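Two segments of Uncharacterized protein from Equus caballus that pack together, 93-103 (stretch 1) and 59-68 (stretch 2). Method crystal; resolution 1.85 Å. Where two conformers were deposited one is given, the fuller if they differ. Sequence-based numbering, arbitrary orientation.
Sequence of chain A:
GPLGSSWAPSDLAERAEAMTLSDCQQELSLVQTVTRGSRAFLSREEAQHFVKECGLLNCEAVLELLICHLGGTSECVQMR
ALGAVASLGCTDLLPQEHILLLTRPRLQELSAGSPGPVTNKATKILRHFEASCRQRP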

# COMPACT_ATOMS: atom_id res chain seq x y z
N LEU A 93 12.01 5.72 -1.73
CA LEU A 93 12.33 5.21 -0.40
C LEU A 93 12.78 3.77 -0.46
O LEU A 93 13.65 3.35 0.31
CB LEU A 93 11.14 5.35 0.51
CG LEU A 93 10.75 6.77 0.93
CD1 LEU A 93 9.56 6.73 1.83
CD2 LEU A 93 11.91 7.48 1.65
N LEU A 94 12.16 2.98 -1.33
CA LEU A 94 12.66 1.65 -1.64
C LEU A 94 12.88 1.55 -3.13
O LEU A 94 12.17 2.18 -3.90
CB LEU A 94 11.69 0.56 -1.19
CG LEU A 94 11.63 0.25 0.30
CD1 LEU A 94 10.61 -0.88 0.46
CD2 LEU A 94 12.98 -0.16 0.85
N PRO A 95 13.86 0.77 -3.57
CA PRO A 95 13.98 0.51 -5.00
C PRO A 95 12.63 0.02 -5.51
O PRO A 95 11.92 -0.68 -4.79
CB PRO A 95 15.06 -0.57 -5.10
CG PRO A 95 15.81 -0.48 -3.80
CD PRO A 95 14.84 0.01 -2.77
N GLN A 96 12.25 0.43 -6.72
CA GLN A 96 10.91 0.02 -7.14
C GLN A 96 10.88 -1.46 -7.48
O GLN A 96 9.81 -2.08 -7.38
CB GLN A 96 10.37 0.84 -8.33
CG GLN A 96 8.87 1.21 -8.16
CD GLN A 96 8.19 1.70 -9.42
OE1 GLN A 96 8.18 1.02 -10.43
NE2 GLN A 96 7.62 2.90 -9.36
N GLU A 97 12.01 -2.05 -7.84
CA GLU A 97 12.01 -3.50 -8.01
C GLU A 97 11.74 -4.20 -6.68
O GLU A 97 11.14 -5.29 -6.64
CB GLU A 97 13.32 -3.95 -8.60
CG GLU A 97 13.21 -5.32 -9.15
CD GLU A 97 14.50 -5.81 -9.71
OE1 GLU A 97 15.42 -4.97 -9.85
OE2 GLU A 97 14.60 -7.03 -9.99
N HIS A 98 12.19 -3.59 -5.58
CA HIS A 98 11.95 -4.16 -4.26
C HIS A 98 10.49 -4.01 -3.85
O HIS A 98 9.91 -4.94 -3.26
CB HIS A 98 12.87 -3.50 -3.24
CG HIS A 98 13.11 -4.30 -2.00
ND1 HIS A 98 14.08 -3.96 -1.08
CD2 HIS A 98 12.51 -5.41 -1.53
CE1 HIS A 98 14.07 -4.83 -0.09
NE2 HIS A 98 13.11 -5.72 -0.32
N ILE A 99 9.87 -2.88 -4.16
CA ILE A 99 8.44 -2.75 -3.90
C ILE A 99 7.67 -3.79 -4.70
O ILE A 99 6.76 -4.44 -4.17
CB ILE A 99 7.95 -1.32 -4.18
CG1 ILE A 99 8.60 -0.37 -3.16
CG2 ILE A 99 6.46 -1.21 -3.90
CD1 ILE A 99 8.25 1.07 -3.34
N LEU A 100 8.09 -4.04 -5.94
CA LEU A 100 7.42 -5.06 -6.75
C LEU A 100 7.60 -6.44 -6.15
O LEU A 100 6.64 -7.21 -6.05
CB LEU A 100 7.93 -5.02 -8.16
CG LEU A 100 7.41 -6.08 -9.16
CD1 LEU A 100 5.90 -6.08 -9.25
CD2 LEU A 100 8.04 -5.81 -10.47
N LEU A 101 8.83 -6.79 -5.80
CA LEU A 101 9.06 -8.08 -5.14
C LEU A 101 8.13 -8.29 -3.97
O LEU A 101 7.55 -9.37 -3.81
CB LEU A 101 10.52 -8.15 -4.70
CG LEU A 101 11.02 -9.42 -4.02
CD1 LEU A 101 12.50 -9.45 -4.21
CD2 LEU A 101 10.68 -9.45 -2.53
N LEU A 102 7.95 -7.26 -3.12
CA LEU A 102 7.12 -7.43 -1.95
C LEU A 102 5.62 -7.43 -2.27
O LEU A 102 4.86 -8.11 -1.59
CB LEU A 102 7.40 -6.33 -0.94
CG LEU A 102 8.86 -6.33 -0.43
CD1 LEU A 102 9.19 -5.02 0.28
CD2 LEU A 102 9.08 -7.54 0.47
N THR A 103 5.19 -6.68 -3.26
CA THR A 103 3.75 -6.51 -3.47
C THR A 103 3.19 -7.41 -4.57
O THR A 103 1.96 -7.55 -4.66
CB THR A 103 3.40 -5.05 -3.81
OG1 THR A 103 4.06 -4.65 -5.01
CG2 THR A 103 3.83 -4.12 -2.69
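Stretch 2 59-68: CEAVLELLIC

No direct hydrogen bond joins the two stretches; the one polar link runs through a water molecule, water 1, which lies 2.7 Å from His 98 NE2 and makes a weak hydrogen bond to Glu 60 OE2 (2.9 Å, the water donating). The His 98 side chain leaves its backbone sideways, yet its ring end comes nearer to stretch 2, with CE1 4.3 Å from Glu 60 OE1.

The rest of the contact is mainly side-chain packing, with a few side chains resting on backbone atoms of the partner. Stretch 2 is helical throughout, from Cys 59 to Cys 68, its turns held by backbone bonds such as Leu 63 N to Cys 59 O (2.9 Å) and Ile 67 N to Leu 63 O (2.9 Å). Stretch 1 enters as a loop, Leu 93 to Pro 95, and becomes helical at Gln 96; Pro 95 occupies the N-cap position and its carbonyl accepts the first helical bond of full strength, Ile 99 N to Pro 95 O at 3.1 Å. The two helices run in broadly the same direction, crossing at -34°, and their axes come no closer than 10.7 Å, so side chains fill the space between them. The contact buries 474 Å², both sides summed.

The N-terminal end of stretch 2 lies against the loop. Leu 93 and Cys 59 have their CA atoms 7.1 Å apart and point toward the opposing stretch, bringing Leu 93 CD1 to 3.4 Å from Cys 59 SG. Leu 94 packs beside it, its CG 4.0 Å from Cys 59 CB.

One helical turn on, Leu 63 (chi1 t, chi2 p) projects into stretch 1. Its CD2 methyl lies 3.8 Å from each of three carbons, Ile 99 CG2, Leu 102 CD1 and Thr 103 CG2, and so is shared by residues on successive turns of the partner helix. Leu 102, the residue of stretch 1 most covered by stretch 2, also spreads toward the acidic side chains: its CD2 is 4.0 Å from Glu 60 OE2 and 3.6 Å from Glu 64 OE2. Glu 64, with chi1 and chi2 both m, starts sideways but bends its carboxylate nearer.

A further turn along, Ile 67 points toward stretch 1 and sets its CD1 3.3 Å from Leu 102 O and 4.2 Å from Thr 103 CA. Here the CA atoms of Ile 67 and Thr 103 stand 7.3 Å apart. The Thr 103 hydroxyl is engaged within its own helix, OG1 donating to Ile 99 O at 2.8 Å, while its CG2 methyl meets Leu 63 and Ile 67.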

# COMPACT_ATOMS: atom_id res chain seq x y z
N CYS A 59 10.22 1.49 6.03
CA CYS A 59 9.37 1.40 4.85
C CYS A 59 8.88 -0.01 4.55
O CYS A 59 7.71 -0.22 4.25
CB CYS A 59 10.11 1.95 3.63
SG CYS A 59 9.97 3.74 3.43
N GLU A 60 9.78 -0.99 4.63
CA GLU A 60 9.40 -2.36 4.33
C GLU A 60 8.32 -2.85 5.29
O GLU A 60 7.34 -3.48 4.87
CB GLU A 60 10.63 -3.28 4.36
CG GLU A 60 10.24 -4.69 4.15
CD GLU A 60 11.41 -5.63 3.94
OE1 GLU A 60 12.58 -5.16 3.92
OE2 GLU A 60 11.11 -6.84 3.81
N ALA A 61 8.45 -2.54 6.57
CA ALA A 61 7.44 -2.96 7.52
C ALA A 61 6.10 -2.27 7.25
O ALA A 61 5.05 -2.90 7.35
CB ALA A 61 7.90 -2.67 8.95
N VAL A 62 6.13 -0.99 6.90
CA VAL A 62 4.90 -0.29 6.48
C VAL A 62 4.23 -1.02 5.32
O VAL A 62 3.00 -1.22 5.30
CB VAL A 62 5.23 1.16 6.09
CG1 VAL A 62 4.00 1.80 5.43
CG2 VAL A 62 5.66 1.98 7.30
N LEU A 63 5.01 -1.38 4.30
CA LEU A 63 4.46 -2.08 3.16
C LEU A 63 3.90 -3.45 3.56
O LEU A 63 2.83 -3.85 3.10
CB LEU A 63 5.54 -2.21 2.07
CG LEU A 63 5.13 -2.54 0.63
CD1 LEU A 63 4.15 -1.51 0.13
CD2 LEU A 63 6.34 -2.59 -0.32
N GLU A 64 4.61 -4.19 4.41
CA GLU A 64 4.03 -5.46 4.83
C GLU A 64 2.72 -5.24 5.58
O GLU A 64 1.79 -6.05 5.45
CB GLU A 64 5.04 -6.25 5.66
CG GLU A 64 6.23 -6.78 4.86
CD GLU A 64 5.91 -7.97 3.97
OE1 GLU A 64 4.88 -8.64 4.21
OE2 GLU A 64 6.72 -8.23 3.06
N LEU A 65 2.59 -4.15 6.33
CA LEU A 65 1.34 -3.89 7.05
C LEU A 65 0.25 -3.41 6.11
O LEU A 65 -0.93 -3.78 6.27
CB LEU A 65 1.59 -2.89 8.18
CG LEU A 65 2.45 -3.51 9.30
CD1 LEU A 65 3.06 -2.48 10.21
CD2 LEU A 65 1.63 -4.41 10.07
N LEU A 66 0.61 -2.66 5.08
CA LEU A 66 -0.37 -2.32 4.06
C LEU A 66 -0.88 -3.56 3.38
O LEU A 66 -2.07 -3.68 3.13
CB LEU A 66 0.24 -1.36 3.03
CG LEU A 66 0.42 0.09 3.50
CD1 LEU A 66 1.36 0.80 2.53
CD2 LEU A 66 -0.92 0.79 3.61
N ILE A 67 0.01 -4.50 3.06
CA ILE A 67 -0.42 -5.73 2.43
C ILE A 67 -1.41 -6.47 3.33
O ILE A 67 -2.40 -7.00 2.86
CB ILE A 67 0.78 -6.61 2.05
CG1 ILE A 67 1.60 -5.90 0.96
CG2 ILE A 67 0.29 -7.99 1.56
CD1 ILE A 67 2.95 -6.51 0.64
N CYS A 68 -1.15 -6.49 4.63
CA CYS A 68 -2.11 -7.08 5.57
C CYS A 68 -3.48 -6.45 5.42
O CYS A 68 -4.49 -7.16 5.42
CB CYS A 68 -1.59 -6.95 7.00
SG CYS A 68 -0.19 -8.01 7.30
O HOH W 1 13.29 -7.22 1.91